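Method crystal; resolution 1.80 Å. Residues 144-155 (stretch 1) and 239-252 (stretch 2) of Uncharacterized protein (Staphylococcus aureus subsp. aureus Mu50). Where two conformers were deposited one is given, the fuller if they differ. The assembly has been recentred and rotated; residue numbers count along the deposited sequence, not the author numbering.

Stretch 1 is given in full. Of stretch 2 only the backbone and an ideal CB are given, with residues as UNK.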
# COMPACT_ATOMS: atom_id res chain seq x y z
N VAL A 144 -6.87 -11.38 -12.97
CA VAL A 144 -6.16 -11.46 -14.27
C VAL A 144 -4.63 -11.59 -14.03
O VAL A 144 -3.97 -12.35 -14.73
CB VAL A 144 -6.50 -10.26 -15.20
CG1 VAL A 144 -5.63 -10.27 -16.47
CG2 VAL A 144 -7.99 -10.27 -15.59
N LEU A 145 -4.09 -10.91 -13.01
CA LEU A 145 -2.66 -11.00 -12.72
C LEU A 145 -2.29 -12.41 -12.22
O LEU A 145 -1.24 -12.92 -12.58
CB LEU A 145 -2.24 -9.89 -11.74
CG LEU A 145 -2.17 -8.50 -12.41
CD1 LEU A 145 -2.26 -7.40 -11.40
CD2 LEU A 145 -0.88 -8.36 -13.27
N LYS A 146 -3.20 -13.06 -11.48
CA LYS A 146 -3.03 -14.45 -11.02
C LYS A 146 -3.08 -15.40 -12.23
O LYS A 146 -2.29 -16.34 -12.31
CB LYS A 146 -4.13 -14.83 -10.02
CG LYS A 146 -3.93 -14.21 -8.63
CD LYS A 146 -5.21 -14.46 -7.81
CE LYS A 146 -5.13 -13.82 -6.44
NZ LYS A 146 -6.37 -14.16 -5.66
N GLU A 147 -4.01 -15.13 -13.16
CA GLU A 147 -4.23 -15.92 -14.38
C GLU A 147 -2.99 -15.99 -15.26
O GLU A 147 -2.73 -17.04 -15.86
CB GLU A 147 -5.36 -15.32 -15.24
CG GLU A 147 -6.80 -15.47 -14.76
CD GLU A 147 -7.82 -14.90 -15.73
OE1 GLU A 147 -7.52 -14.90 -16.95
OE2 GLU A 147 -8.90 -14.47 -15.29
N TYR A 148 -2.23 -14.90 -15.36
CA TYR A 148 -1.09 -14.87 -16.28
C TYR A 148 0.31 -15.01 -15.69
O TYR A 148 1.29 -14.90 -16.46
CB TYR A 148 -1.18 -13.58 -17.12
CG TYR A 148 -2.30 -13.65 -18.14
CD1 TYR A 148 -2.16 -14.39 -19.32
CD2 TYR A 148 -3.53 -13.04 -17.91
CE1 TYR A 148 -3.20 -14.49 -20.24
CE2 TYR A 148 -4.58 -13.13 -18.83
CZ TYR A 148 -4.40 -13.84 -20.00
OH TYR A 148 -5.42 -13.90 -20.93
N LYS A 149 0.42 -15.32 -14.37
CA LYS A 149 1.74 -15.44 -13.75
C LYS A 149 2.57 -16.56 -14.42
O LYS A 149 3.79 -16.38 -14.55
CB LYS A 149 1.66 -15.56 -12.21
CG LYS A 149 0.98 -16.79 -11.64
CD LYS A 149 0.76 -16.61 -10.13
CE LYS A 149 1.74 -17.36 -9.26
NZ LYS A 149 1.41 -18.81 -9.18
N SER A 150 1.96 -17.68 -14.86
CA SER A 150 2.72 -18.73 -15.52
C SER A 150 3.18 -18.32 -16.93
O SER A 150 4.37 -18.46 -17.25
CB SER A 150 1.92 -20.03 -15.58
OG SER A 150 2.65 -20.98 -16.34
N LYS A 151 2.25 -17.81 -17.75
CA LYS A 151 2.53 -17.42 -19.13
C LYS A 151 3.65 -16.35 -19.19
O LYS A 151 4.54 -16.49 -20.03
CB LYS A 151 1.26 -16.89 -19.82
CG LYS A 151 1.47 -16.64 -21.32
CD LYS A 151 0.29 -15.98 -22.00
CE LYS A 151 0.54 -15.87 -23.49
NZ LYS A 151 -0.48 -15.01 -24.15
N TYR A 152 3.57 -15.31 -18.35
CA TYR A 152 4.55 -14.20 -18.39
C TYR A 152 5.64 -14.31 -17.33
O TYR A 152 6.43 -13.37 -17.16
CB TYR A 152 3.84 -12.85 -18.35
CG TYR A 152 3.01 -12.63 -19.60
CD1 TYR A 152 3.63 -12.45 -20.85
CD2 TYR A 152 1.62 -12.67 -19.56
CE1 TYR A 152 2.87 -12.28 -22.01
CE2 TYR A 152 0.85 -12.53 -20.72
CZ TYR A 152 1.48 -12.32 -21.94
OH TYR A 152 0.73 -12.17 -23.07
N LYS A 153 5.75 -15.50 -16.72
CA LYS A 153 6.83 -15.90 -15.84
C LYS A 153 7.13 -14.88 -14.73
O LYS A 153 8.21 -14.28 -14.69
CB LYS A 153 8.10 -16.15 -16.69
CG LYS A 153 7.94 -17.26 -17.73
CD LYS A 153 9.17 -17.39 -18.59
CE LYS A 153 9.07 -18.52 -19.61
NZ LYS A 153 8.05 -18.26 -20.65
N TYR A 154 6.16 -14.68 -13.84
CA TYR A 154 6.36 -13.76 -12.72
C TYR A 154 5.61 -14.27 -11.48
O TYR A 154 4.79 -15.19 -11.54
CB TYR A 154 5.90 -12.30 -13.08
CG TYR A 154 4.41 -12.16 -13.39
CD1 TYR A 154 3.46 -12.10 -12.36
CD2 TYR A 154 3.96 -12.05 -14.70
CE1 TYR A 154 2.10 -12.01 -12.64
CE2 TYR A 154 2.60 -11.99 -14.99
CZ TYR A 154 1.67 -11.95 -13.96
OH TYR A 154 0.34 -11.89 -14.27
N THR A 155 5.90 -13.64 -10.35
CA THR A 155 5.20 -13.77 -9.08
C THR A 155 5.06 -12.36 -8.55
O THR A 155 5.74 -11.45 -9.02
CB THR A 155 5.96 -14.68 -8.06
OG1 THR A 155 7.13 -13.99 -7.62
CG2 THR A 155 6.33 -16.06 -8.61
N UNK A 239 9.68 -7.34 -24.55
CA UNK A 239 8.66 -7.82 -25.51
C UNK A 239 7.53 -8.54 -24.81
O UNK A 239 6.36 -8.27 -25.11
CB UNK A 239 9.29 -8.75 -26.55
N UNK A 240 7.85 -9.39 -23.82
CA UNK A 240 6.81 -10.12 -23.08
C UNK A 240 5.89 -9.16 -22.32
O UNK A 240 4.68 -9.38 -22.31
CB UNK A 240 7.45 -11.11 -22.10
N UNK A 241 6.44 -8.05 -21.78
CA UNK A 241 5.67 -7.04 -21.04
C UNK A 241 4.79 -6.22 -22.00
O UNK A 241 3.63 -5.94 -21.69
CB UNK A 241 6.61 -6.12 -20.26
N UNK A 242 5.32 -5.92 -23.19
CA UNK A 242 4.53 -5.23 -24.22
C UNK A 242 3.34 -6.12 -24.57
O UNK A 242 2.22 -5.63 -24.66
CB UNK A 242 5.37 -4.92 -25.46
N UNK A 243 3.59 -7.42 -24.73
CA UNK A 243 2.53 -8.36 -25.10
C UNK A 243 1.50 -8.50 -23.98
O UNK A 243 0.31 -8.45 -24.26
CB UNK A 243 3.13 -9.73 -25.44
N UNK A 244 1.94 -8.60 -22.72
CA UNK A 244 1.02 -8.68 -21.61
C UNK A 244 0.18 -7.37 -21.54
O UNK A 244 -1.02 -7.47 -21.34
CB UNK A 244 1.78 -8.92 -20.31
N UNK A 245 0.79 -6.17 -21.77
CA UNK A 245 0.01 -4.91 -21.78
C UNK A 245 -1.09 -4.98 -22.85
O UNK A 245 -2.24 -4.60 -22.58
CB UNK A 245 0.92 -3.71 -22.04
N UNK A 246 -0.76 -5.50 -24.04
CA UNK A 246 -1.75 -5.64 -25.11
C UNK A 246 -2.90 -6.57 -24.69
O UNK A 246 -4.05 -6.24 -24.94
CB UNK A 246 -1.08 -6.17 -26.38
N UNK A 247 -2.58 -7.68 -24.01
CA UNK A 247 -3.58 -8.61 -23.49
C UNK A 247 -4.51 -7.87 -22.48
O UNK A 247 -5.74 -7.91 -22.62
CB UNK A 247 -2.90 -9.81 -22.83
N UNK A 248 -3.92 -7.13 -21.53
CA UNK A 248 -4.65 -6.36 -20.51
C UNK A 248 -5.59 -5.31 -21.12
O UNK A 248 -6.74 -5.20 -20.69
CB UNK A 248 -3.66 -5.67 -19.57
N UNK A 249 -5.14 -4.58 -22.17
CA UNK A 249 -5.97 -3.57 -22.85
C UNK A 249 -7.27 -4.15 -23.41
O UNK A 249 -8.27 -3.42 -23.52
CB UNK A 249 -5.17 -2.92 -23.99
N UNK A 250 -7.27 -5.46 -23.74
CA UNK A 250 -8.44 -6.15 -24.31
C UNK A 250 -9.36 -6.78 -23.25
O UNK A 250 -10.41 -7.32 -23.60
CB UNK A 250 -7.97 -7.24 -25.28
N UNK A 251 -9.00 -6.67 -21.95
CA UNK A 251 -9.84 -7.16 -20.86
C UNK A 251 -10.82 -6.06 -20.52
O UNK A 251 -10.41 -5.00 -20.04
CB UNK A 251 -9.01 -7.57 -19.64
N UNK A 252 -12.10 -6.28 -20.80
CA UNK A 252 -13.12 -5.25 -20.60
C UNK A 252 -13.39 -4.93 -19.13
O UNK A 252 -13.68 -3.78 -18.81
CB UNK A 252 -14.43 -5.69 -21.27

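Position 239 lies in a helix, and nothing of stretch 1 comes within 5.5 Å of its ideal CB, so almost any helix-tolerant side chain would suit. It is Asp 239.

At 240 the CA-to-CB bond points sideways, its ideal CB 4.2 Å from Tyr 152 CD1. With the carbonyls of Lys 151 and Tyr 152 and the amine of Lys 153 nearby, a long polar or acidic chain would fit, as would an aliphatic one along the ring. The residue is Glu 240. Its carboxylate reaches stretch 1 through water: one molecule donates to Glu 240 OE2 and to Lys 151 O, at 2.7 Å each. Lys 153 NZ, 4.4 Å from Glu 240 OE2, is too far for a salt bridge.

Position 241 points away, so only a long chain that bends back could touch stretch 1. Selenomethionine, Met 241, does so: with chi1 and chi2 both m, its CE comes 3.9 Å from Tyr 152 CB. Position 242 is out of reach and leaves the choice open; it is Ile 242.

Position 243 points toward stretch 1, its ideal CB 4.2 Å from Tyr 152 OH. A short acceptor such as Asp or Asn would suit, and the amine of Lys 151 nearby favours a negative charge. Asp 243 takes the place, accepting a hydrogen bond from Tyr 152 OH to its OD2 at 2.6 Å.

Position 244 also points toward stretch 1, its ideal CB 3.7 Å from Tyr 152 CE2. Leu 145 and the rings of Tyr 148, Tyr 152 and Tyr 154 border the space ahead, which calls for a large apolar chain, Leu, Met or Phe. Phe 244 sends its ring among them. Its CB sits over the face of the Tyr 152 ring, 3.6 Å from the centroid; the two rings are nearly parallel but slid apart. Leu 145 CD2 meets the ring edge, 3.8 Å from Phe 244 CZ, and Tyr 154 OH lies 3.4 Å from that same CZ of Phe 244.

Position 245 points away, so stretch 1 sets no preference; it is Ser 245. At 246 the bond runs sideways with nothing near, leaving polar chains free to serve; Glu 246 leads off to a salt bridge with 249.

Position 247 points toward the hydroxyl ends of Tyr 148 and Tyr 152, where a compact branched chain, Val or Ile, would fit. Val 247 puts CG1 3.7 Å from Tyr 148 OH and CG2 3.4 Å from Tyr 152 OH.

Position 248 is sideways, but a medium apolar chain could reach Val 144. Leu 248 does, its CD2 3.6 Å from Val 144 CG1.

Positions 249 and 250 are out of reach, so many polar chains would do: Lys 249 and Lys 250. Position 251, past the helix, points toward Val 144, with Tyr 148 OH farther on; a long chain with a polar tip suits. Lys 251 NZ donates to Tyr 148 OH at 2.8 Å. Position 252 is out of reach, open to any soluble side chain; it is Lys 252.

Stretch 2 (239-252) DEMIDFSEVLKKKK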
# COMPACT_ATOMS: atom_id res chain seq x y z
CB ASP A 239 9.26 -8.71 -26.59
CG ASP A 239 10.01 -7.87 -27.58
OD1 ASP A 239 9.37 -7.38 -28.55
OD2 ASP A 239 11.23 -7.68 -27.39
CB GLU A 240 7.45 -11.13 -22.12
CG GLU A 240 7.96 -12.35 -22.87
CD GLU A 240 9.03 -13.07 -22.07
OE1 GLU A 240 10.21 -12.65 -22.15
OE2 GLU A 240 8.67 -13.98 -21.30
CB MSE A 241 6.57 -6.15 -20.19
CG MSE A 241 7.16 -6.91 -18.97
SE MSE A 241 5.75 -7.67 -17.79
CE MSE A 241 5.81 -9.51 -18.33
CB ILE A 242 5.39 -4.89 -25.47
CG1 ILE A 242 6.35 -3.71 -25.16
CG2 ILE A 242 4.50 -4.59 -26.71
CD1 ILE A 242 7.51 -3.55 -26.24
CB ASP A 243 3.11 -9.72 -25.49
CG ASP A 243 2.05 -10.65 -26.03
OD1 ASP A 243 1.44 -10.31 -27.07
OD2 ASP A 243 1.84 -11.73 -25.42
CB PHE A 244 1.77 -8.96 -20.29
CG PHE A 244 0.91 -9.23 -19.06
CD1 PHE A 244 -0.38 -9.73 -19.19
CD2 PHE A 244 1.43 -9.01 -17.79
CE1 PHE A 244 -1.15 -10.01 -18.05
CE2 PHE A 244 0.65 -9.28 -16.65
CZ PHE A 244 -0.63 -9.78 -16.79
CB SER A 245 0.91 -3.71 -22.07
OG SER A 245 0.13 -2.54 -22.19
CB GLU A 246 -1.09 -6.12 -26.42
CG GLU A 246 -0.17 -5.05 -27.01
CD GLU A 246 -0.78 -3.68 -27.22
OE1 GLU A 246 -1.85 -3.59 -27.87
OE2 GLU A 246 -0.21 -2.69 -26.71
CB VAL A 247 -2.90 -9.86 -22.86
CG1 VAL A 247 -3.88 -10.70 -22.02
CG2 VAL A 247 -2.24 -10.71 -23.94
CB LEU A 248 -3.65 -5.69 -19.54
CG LEU A 248 -2.88 -6.66 -18.65
CD1 LEU A 248 -1.78 -5.96 -17.88
CD2 LEU A 248 -3.82 -7.42 -17.70
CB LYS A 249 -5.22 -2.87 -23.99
CG LYS A 249 -4.07 -1.98 -23.52
CD LYS A 249 -3.22 -1.54 -24.71
CE LYS A 249 -1.96 -0.87 -24.25
NZ LYS A 249 -1.17 -0.34 -25.39
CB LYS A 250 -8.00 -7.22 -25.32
CG LYS A 250 -7.37 -6.66 -26.58
CD LYS A 250 -6.97 -7.81 -27.48
CE LYS A 250 -6.18 -7.37 -28.68
NZ LYS A 250 -5.97 -8.51 -29.61
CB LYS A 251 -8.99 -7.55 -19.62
CG LYS A 251 -7.95 -8.63 -19.87
CD LYS A 251 -8.52 -10.03 -20.01
CE LYS A 251 -7.55 -10.82 -20.84
NZ LYS A 251 -7.73 -12.27 -20.71
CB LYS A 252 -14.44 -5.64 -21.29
CG LYS A 252 -14.32 -5.72 -22.80
CD LYS A 252 -15.67 -6.00 -23.47
CE LYS A 252 -15.57 -6.93 -24.66
NZ LYS A 252 -14.89 -6.30 -25.83
O HOH W 1 6.27 -15.22 -21.59
O HOH W 2 8.38 -12.47 -18.89
O HOH W 3 10.43 -15.96 -21.42
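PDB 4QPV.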